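Restriction endonuclease LpnPI (Legionella pneumophila subsp. pneumophila str. Philadelphia 1, PDB 4RZL) probably cleaves DNA in response to modified cytosine, the portion here being its N-terminal SRA-like DNA recognition domain rather than its nuclease domain. Local coordinates at residues L22-A36 against Y138-G151. Residues are numbered along the deposited sequence; the frame is centred on the assembly and turned at random.
Sequences LIIDAVYEGGSSGNA and YPTASSSRSVQFKG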
ATOM      1  N   LEU A  22      -4.063  11.262  -7.054  1.00 14.36           N
ATOM      2  CA  LEU A  22      -3.092  10.165  -7.054  1.00 17.76           C
ATOM      3  C   LEU A  22      -3.083   9.450  -8.413  1.00 17.08           C
ATOM      4  O   LEU A  22      -4.061   8.811  -8.809  1.00 17.07           O
ATOM      5  CB  LEU A  22      -3.382   9.166  -5.923  1.00 12.84           C
ATOM      6  CG  LEU A  22      -2.951   9.653  -4.530  1.00 15.53           C
ATOM      7  CD1 LEU A  22      -3.467   8.711  -3.430  1.00 11.51           C
ATOM      8  CD2 LEU A  22      -1.426   9.779  -4.483  1.00 11.60           C
ATOM      9  N   ILE A  23      -1.964   9.565  -9.115  1.00 11.73           N
ATOM     10  CA  ILE A  23      -1.820   9.064 -10.482  1.00 14.94           C
ATOM     11  C   ILE A  23      -0.770   7.956 -10.560  1.00 14.48           C
ATOM     12  O   ILE A  23       0.318   8.102 -10.008  1.00 16.79           O
ATOM     13  CB  ILE A  23      -1.429  10.209 -11.438  1.00 16.08           C
ATOM     14  CG1 ILE A  23      -2.593  11.201 -11.552  1.00 17.96           C
ATOM     15  CG2 ILE A  23      -1.052   9.669 -12.832  1.00 14.43           C
ATOM     16  CD1 ILE A  23      -2.272  12.432 -12.359  1.00 29.83           C
ATOM     17  N   ILE A  24      -1.108   6.860 -11.236  1.00 14.05           N
ATOM     18  CA  ILE A  24      -0.208   5.716 -11.384  1.00 13.49           C
ATOM     19  C   ILE A  24       1.192   6.155 -11.803  1.00 17.80           C
ATOM     20  O   ILE A  24       1.370   6.825 -12.826  1.00 13.37           O
ATOM     21  CB  ILE A  24      -0.745   4.692 -12.404  1.00 13.42           C
ATOM     22  CG1 ILE A  24      -1.917   3.909 -11.807  1.00 11.70           C
ATOM     23  CG2 ILE A  24       0.373   3.738 -12.849  1.00 11.10           C
ATOM     24  CD1 ILE A  24      -1.526   3.024 -10.628  1.00 11.07           C
ATOM     25  N   ASP A  25       2.156   5.815 -10.949  1.00 11.78           N
ATOM     26  CA  ASP A  25       3.588   6.053 -11.136  1.00 13.36           C
ATOM     27  C   ASP A  25       3.998   7.524 -11.198  1.00 15.59           C
ATOM     28  O   ASP A  25       5.127   7.837 -11.566  1.00 14.53           O
ATOM     29  CB  ASP A  25       4.087   5.308 -12.372  1.00 16.13           C
ATOM     30  CG  ASP A  25       4.081   3.799 -12.170  1.00 23.00           C
ATOM     31  OD1 ASP A  25       4.013   3.362 -10.995  1.00 15.08           O
ATOM     32  OD2 ASP A  25       4.156   3.053 -13.169  1.00 15.99           O
ATOM     33  N   ALA A  26       3.102   8.421 -10.809  1.00 11.19           N
ATOM     34  CA  ALA A  26       3.476   9.820 -10.646  1.00 14.61           C
ATOM     35  C   ALA A  26       4.342   9.943  -9.389  1.00 17.36           C
ATOM     36  O   ALA A  26       4.221   9.129  -8.478  1.00 12.00           O
ATOM     37  CB  ALA A  26       2.245  10.709 -10.550  1.00 13.07           C
ATOM     38  N   VAL A  27       5.206  10.950  -9.348  1.00 13.83           N
ATOM     39  CA  VAL A  27       6.120  11.159  -8.226  1.00 15.51           C
ATOM     40  C   VAL A  27       5.669  12.353  -7.393  1.00 19.67           C
ATOM     41  O   VAL A  27       5.251  13.382  -7.931  1.00 16.43           O
ATOM     42  CB  VAL A  27       7.567  11.371  -8.729  1.00 16.31           C
ATOM     43  CG1 VAL A  27       8.468  11.936  -7.638  1.00 16.46           C
ATOM     44  CG2 VAL A  27       8.134  10.055  -9.297  1.00 17.06           C
ATOM     45  N   TYR A  28       5.713  12.188  -6.078  1.00 13.79           N
ATOM     46  CA  TYR A  28       5.242  13.210  -5.155  1.00 16.90           C
ATOM     47  C   TYR A  28       6.390  13.614  -4.242  1.00 18.53           C
ATOM     48  O   TYR A  28       6.850  12.831  -3.433  1.00 17.57           O
ATOM     49  CB  TYR A  28       4.039  12.697  -4.359  1.00 20.50           C
ATOM     50  CG  TYR A  28       2.891  12.341  -5.278  1.00 17.99           C
ATOM     51  CD1 TYR A  28       2.835  11.103  -5.905  1.00 10.64           C
ATOM     52  CD2 TYR A  28       1.895  13.273  -5.567  1.00 15.65           C
ATOM     53  CE1 TYR A  28       1.792  10.785  -6.781  1.00 15.42           C
ATOM     54  CE2 TYR A  28       0.856  12.971  -6.430  1.00 18.60           C
ATOM     55  CZ  TYR A  28       0.805  11.725  -7.035  1.00 18.07           C
ATOM     56  OH  TYR A  28      -0.235  11.439  -7.899  1.00 18.01           O
ATOM     57  N   GLU A  29       6.855  14.845  -4.403  1.00 18.50           N
ATOM     58  CA  GLU A  29       8.069  15.300  -3.735  1.00 18.60           C
ATOM     59  C   GLU A  29       7.846  15.615  -2.268  1.00 15.87           C
ATOM     60  O   GLU A  29       6.841  16.217  -1.891  1.00 20.43           O
ATOM     61  CB  GLU A  29       8.626  16.516  -4.464  1.00 19.03           C
ATOM     62  CG  GLU A  29       9.147  16.151  -5.843  1.00 28.66           C
ATOM     63  CD  GLU A  29      10.022  17.221  -6.447  1.00 38.42           C
ATOM     64  OE1 GLU A  29       9.510  18.334  -6.698  1.00 43.44           O
ATOM     65  OE2 GLU A  29      11.224  16.951  -6.649  1.00 37.08           O
ATOM     66  N   GLY A  30       8.795  15.193  -1.444  1.00 21.26           N
ATOM     67  CA  GLY A  30       8.773  15.478  -0.022  1.00 21.92           C
ATOM     68  C   GLY A  30       9.304  16.866   0.324  1.00 28.06           C
ATOM     69  O   GLY A  30       9.781  17.602  -0.544  1.00 22.23           O
ATOM     70  N   GLY A  31       9.211  17.231   1.598  1.00 28.25           N
ATOM     71  CA  GLY A  31       9.662  18.535   2.043  1.00 36.23           C
ATOM     72  C   GLY A  31      11.171  18.632   2.197  1.00 40.74           C
ATOM     73  O   GLY A  31      11.907  17.670   1.931  1.00 36.14           O
ATOM     74  N   SER A  32      11.624  19.803   2.637  1.00 55.90           N
ATOM     75  CA  SER A  32      13.047  20.107   2.749  1.00 54.83           C
ATOM     76  C   SER A  32      13.422  20.631   4.138  1.00 65.32           C
ATOM     77  O   SER A  32      14.581  20.962   4.390  1.00 58.76           O
ATOM     78  CB  SER A  32      13.443  21.125   1.686  1.00 55.09           C
ATOM     79  OG  SER A  32      12.565  22.239   1.729  1.00 58.41           O
ATOM     80  N   SER A  33      12.433  20.707   5.032  1.00 68.44           N
ATOM     81  CA  SER A  33      12.630  21.207   6.396  1.00 61.30           C
ATOM     82  C   SER A  33      13.601  20.340   7.195  1.00 62.20           C
ATOM     83  O   SER A  33      14.165  20.780   8.194  1.00 76.88           O
ATOM     84  CB  SER A  33      11.292  21.277   7.141  1.00 59.05           C
ATOM     85  OG  SER A  33      10.418  22.233   6.564  1.00 62.31           O
ATOM     86  N   GLY A  34      13.777  19.099   6.755  1.00 65.66           N
ATOM     87  CA  GLY A  34      14.628  18.145   7.443  1.00 64.03           C
ATOM     88  C   GLY A  34      13.864  17.321   8.465  1.00 63.42           C
ATOM     89  O   GLY A  34      14.250  16.192   8.770  1.00 65.32           O
ATOM     90  N   ASN A  35      12.768  17.879   8.975  1.00 61.00           N
ATOM     91  CA  ASN A  35      11.948  17.218   9.992  1.00 53.91           C
ATOM     92  C   ASN A  35      10.855  16.257   9.464  1.00 59.77           C
ATOM     93  O   ASN A  35      10.836  15.911   8.278  1.00 55.35           O
ATOM     94  CB  ASN A  35      11.354  18.298  10.919  1.00 52.61           C
ATOM     95  CG  ASN A  35      10.283  19.154  10.252  1.00 56.94           C
ATOM     96  OD1 ASN A  35       9.725  18.807   9.211  1.00 67.45           O
ATOM     97  ND2 ASN A  35      10.004  20.302  10.859  1.00 54.28           N
ATOM     98  N   ALA A  36       9.958  15.829  10.353  1.00 44.99           N
ATOM     99  CA  ALA A  36       8.977  14.792  10.026  1.00 41.29           C
ATOM    100  C   ALA A  36       7.894  15.254   9.051  1.00 47.36           C
ATOM    101  O   ALA A  36       7.414  14.466   8.236  1.00 36.05           O
ATOM    102  CB  ALA A  36       8.331  14.257  11.303  1.00 32.02           C
ATOM    103  N   TYR A 138      11.019   7.242  -3.767  1.00 17.75           N
ATOM    104  CA  TYR A 138      11.520   7.612  -5.085  1.00 18.69           C
ATOM    105  C   TYR A 138      12.269   8.929  -4.965  1.00 20.90           C
ATOM    106  O   TYR A 138      11.678   9.992  -5.171  1.00 25.11           O
ATOM    107  CB  TYR A 138      10.360   7.737  -6.080  1.00 19.59           C
ATOM    108  CG  TYR A 138      10.756   7.797  -7.547  1.00 21.49           C
ATOM    109  CD1 TYR A 138      11.382   8.924  -8.078  1.00 23.31           C
ATOM    110  CD2 TYR A 138      10.452   6.753  -8.411  1.00 24.19           C
ATOM    111  CE1 TYR A 138      11.725   8.993  -9.409  1.00 21.39           C
ATOM    112  CE2 TYR A 138      10.792   6.813  -9.751  1.00 24.22           C
ATOM    113  CZ  TYR A 138      11.426   7.936 -10.246  1.00 26.61           C
ATOM    114  OH  TYR A 138      11.759   8.001 -11.578  1.00 34.20           O
ATOM    115  N   PRO A 139      13.556   8.872  -4.592  1.00 24.23           N
ATOM    116  CA  PRO A 139      14.315  10.099  -4.324  1.00 23.80           C
ATOM    117  C   PRO A 139      14.369  11.026  -5.529  1.00 23.71           C
ATOM    118  O   PRO A 139      14.534  10.546  -6.647  1.00 25.45           O
ATOM    119  CB  PRO A 139      15.720   9.576  -3.977  1.00 28.86           C
ATOM    120  CG  PRO A 139      15.495   8.183  -3.503  1.00 28.50           C
ATOM    121  CD  PRO A 139      14.362   7.665  -4.352  1.00 24.32           C
ATOM    122  N   THR A 140      14.166  12.322  -5.298  1.00 25.71           N
ATOM    123  CA  THR A 140      14.362  13.350  -6.315  1.00 26.72           C
ATOM    124  C   THR A 140      15.464  14.312  -5.863  1.00 29.87           C
ATOM    125  O   THR A 140      15.903  14.250  -4.720  1.00 25.19           O
ATOM    126  CB  THR A 140      13.078  14.150  -6.573  1.00 21.97           C
ATOM    127  OG1 THR A 140      12.662  14.758  -5.350  1.00 28.98           O
ATOM    128  CG2 THR A 140      11.965  13.236  -7.067  1.00 21.09           C
ATOM    129  N   ALA A 141      15.859  15.237  -6.733  1.00 30.80           N
ATOM    130  CA  ALA A 141      16.924  16.182  -6.405  1.00 36.07           C
ATOM    131  C   ALA A 141      16.548  17.044  -5.217  1.00 36.68           C
ATOM    132  O   ALA A 141      17.378  17.320  -4.359  1.00 34.44           O
ATOM    133  CB  ALA A 141      17.252  17.057  -7.601  1.00 31.09           C
ATOM    134  N   SER A 142      15.290  17.459  -5.155  1.00 34.77           N
ATOM    135  CA  SER A 142      14.872  18.388  -4.112  1.00 36.42           C
ATOM    136  C   SER A 142      14.628  17.721  -2.766  1.00 33.41           C
ATOM    137  O   SER A 142      14.570  18.404  -1.741  1.00 35.86           O
ATOM    138  CB  SER A 142      13.597  19.117  -4.537  1.00 39.92           C
ATOM    139  OG  SER A 142      12.507  18.212  -4.621  1.00 50.89           O
ATOM    140  N   SER A 143      14.476  16.397  -2.760  1.00 32.21           N
ATOM    141  CA  SER A 143      14.105  15.690  -1.529  1.00 29.21           C
ATOM    142  C   SER A 143      14.362  14.195  -1.616  1.00 31.17           C
ATOM    143  O   SER A 143      14.061  13.546  -2.620  1.00 31.53           O
ATOM    144  CB  SER A 143      12.625  15.931  -1.204  1.00 28.80           C
ATOM    145  OG  SER A 143      12.225  15.244  -0.027  1.00 29.40           O
ATOM    146  N   SER A 144      14.862  13.639  -0.524  1.00 33.43           N
ATOM    147  CA  SER A 144      15.125  12.216  -0.454  1.00 33.75           C
ATOM    148  C   SER A 144      13.902  11.509   0.104  1.00 30.16           C
ATOM    149  O   SER A 144      13.872  10.281   0.190  1.00 38.19           O
ATOM    150  CB  SER A 144      16.348  11.932   0.420  1.00 40.46           C
ATOM    151  OG  SER A 144      16.125  12.388   1.742  1.00 49.72           O
ATOM    152  N   ARG A 145      12.899  12.294   0.495  1.00 24.17           N
ATOM    153  CA  ARG A 145      11.671  11.748   1.063  1.00 26.22           C
ATOM    154  C   ARG A 145      10.568  11.639   0.010  1.00 27.58           C
ATOM    155  O   ARG A 145       9.436  11.284   0.326  1.00 25.44           O
ATOM    156  CB  ARG A 145      11.174  12.631   2.212  1.00 29.07           C
ATOM    157  CG  ARG A 145      12.211  12.857   3.306  1.00 47.61           C
ATOM    158  CD  ARG A 145      12.299  11.687   4.257  1.00 48.30           C
ATOM    159  NE  ARG A 145      11.156  11.651   5.165  1.00 63.71           N
ATOM    160  CZ  ARG A 145      11.060  12.366   6.286  1.00 64.87           C
ATOM    161  NH1 ARG A 145      12.044  13.186   6.653  1.00 48.40           N
ATOM    162  NH2 ARG A 145       9.976  12.258   7.047  1.00 45.99           N
ATOM    163  N   SER A 146      10.899  11.937  -1.238  1.00 21.58           N
ATOM    164  CA  SER A 146       9.909  11.857  -2.321  1.00 26.66           C
ATOM    165  C   SER A 146       9.423  10.425  -2.539  1.00 22.01           C
ATOM    166  O   SER A 146      10.185   9.469  -2.340  1.00 22.36           O
ATOM    167  CB  SER A 146      10.501  12.419  -3.616  1.00 22.41           C
ATOM    168  OG  SER A 146      10.934  13.751  -3.417  1.00 23.80           O
ATOM    169  N   VAL A 147       8.160  10.276  -2.942  1.00 21.68           N
ATOM    170  CA  VAL A 147       7.579   8.954  -3.169  1.00 19.29           C
ATOM    171  C   VAL A 147       6.897   8.831  -4.538  1.00 21.90           C
ATOM    172  O   VAL A 147       6.622   9.825  -5.211  1.00 16.80           O
ATOM    173  CB  VAL A 147       6.529   8.586  -2.081  1.00 21.92           C
ATOM    174  CG1 VAL A 147       7.156   8.634  -0.698  1.00 24.47           C
ATOM    175  CG2 VAL A 147       5.285   9.497  -2.159  1.00 11.37           C
ATOM    176  N   GLN A 148       6.640   7.593  -4.943  1.00 18.34           N
ATOM    177  CA  GLN A 148       5.918   7.311  -6.169  1.00 13.88           C
ATOM    178  C   GLN A 148       4.691   6.473  -5.833  1.00 12.00           C
ATOM    179  O   GLN A 148       4.793   5.513  -5.077  1.00 14.00           O
ATOM    180  CB  GLN A 148       6.823   6.590  -7.161  1.00 12.28           C
ATOM    181  CG  GLN A 148       6.138   6.199  -8.472  1.00 15.77           C
ATOM    182  CD  GLN A 148       7.051   5.408  -9.396  1.00 19.19           C
ATOM    183  OE1 GLN A 148       7.674   4.430  -8.983  1.00 15.49           O
ATOM    184  NE2 GLN A 148       7.162   5.855 -10.648  1.00 15.54           N
ATOM    185  N   PHE A 149       3.535   6.862  -6.356  1.00 10.38           N
ATOM    186  CA  PHE A 149       2.296   6.097  -6.195  1.00 10.95           C
ATOM    187  C   PHE A 149       2.291   4.896  -7.154  1.00 17.02           C
ATOM    188  O   PHE A 149       2.462   5.058  -8.365  1.00 17.80           O
ATOM    189  CB  PHE A 149       1.097   7.014  -6.439  1.00 14.70           C
ATOM    190  CG  PHE A 149      -0.244   6.332  -6.343  1.00 11.67           C
ATOM    191  CD1 PHE A 149      -0.676   5.770  -5.149  1.00 12.98           C
ATOM    192  CD2 PHE A 149      -1.091   6.290  -7.450  1.00 11.34           C
ATOM    193  CE1 PHE A 149      -1.928   5.141  -5.057  1.00 12.47           C
ATOM    194  CE2 PHE A 149      -2.352   5.678  -7.366  1.00 12.55           C
ATOM    195  CZ  PHE A 149      -2.766   5.101  -6.163  1.00 13.82           C
ATOM    196  N   LYS A 150       2.112   3.692  -6.623  1.00 15.60           N
ATOM    197  CA  LYS A 150       2.163   2.489  -7.461  1.00 14.90           C
ATOM    198  C   LYS A 150       0.778   1.896  -7.736  1.00 16.50           C
ATOM    199  O   LYS A 150       0.657   0.977  -8.530  1.00 15.56           O
ATOM    200  CB  LYS A 150       3.045   1.422  -6.815  1.00 10.20           C
ATOM    201  CG  LYS A 150       4.440   1.921  -6.409  1.00 10.57           C
ATOM    202  CD  LYS A 150       5.165   2.540  -7.588  1.00 13.80           C
ATOM    203  CE  LYS A 150       5.641   1.476  -8.586  1.00 14.73           C
ATOM    204  NZ  LYS A 150       6.306   2.082  -9.797  1.00 17.02           N
ATOM    205  N   GLY A 151      -0.249   2.403  -7.058  1.00 11.22           N
ATOM    206  CA  GLY A 151      -1.621   1.994  -7.337  1.00 17.60           C
ATOM    207  C   GLY A 151      -2.504   1.661  -6.144  1.00 13.97           C
ATOM    208  O   GLY A 151      -2.046   1.640  -4.994  1.00 14.89           O
TER
HETATM  209  O   HOH W   1      13.660  17.523  -7.711  1.00 34.53           O
HETATM  210  O   HOH W   2      10.915  19.768  -2.123  1.00 38.70           O
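K150 and D25 form the salt bridge of this contact, NZ of K150 lying 2.9 Å from OD1 of D25 and meeting it from above the carboxylate plane. The bends in the lysine chain at chi2 and chi3 fold the amine back, and the same NZ also donates to OE1 of Q148. The amide of Q148 is thereby held at both ends, because its NE2 gives a 3.0 Å bond to the backbone O of D25, which lies close to the amide plane. At the far end, OE2 of E29 accepts from two hydroxyls: OG1 of T140 at 2.9 Å, on the anti side near the carboxylate plane, and OG of S142 at 2.7 Å, well above that plane. A water bridges the same oxygen to N of S142. OG of S146 accepts from N of G30, and OG of S143 donates to O of G31 while closing an ST turn through N of R145.

Between these ends, Y28 and V147 form an antiparallel hydrogen-bonded pair; N of Y28 to O of V147 is 2.7 Å with a nearly straight 174° N-H...O angle. F149 N to A26 O and D25 N to F149 O extend the pairing into the I23–A26 type II turn.

V27 and Q148 point to one sheet face, where CG2 of V27 sits 3.7 Å from the Y138 ring centroid. Y28 and V147 point to the other; there CE1 of Y28 lies 3.8 Å from CB of F149, side by side, and the Y28 ring stacks on Y12 of strand 11-12. The F149 ring takes CB of L22 over one face and N of G151 over the opposite one.

Strand 27-28 thus joins strand 147-155 between two polar clusters: a lysine charge balances D25, whereas hydroxyls and water probably ease the charge of E29.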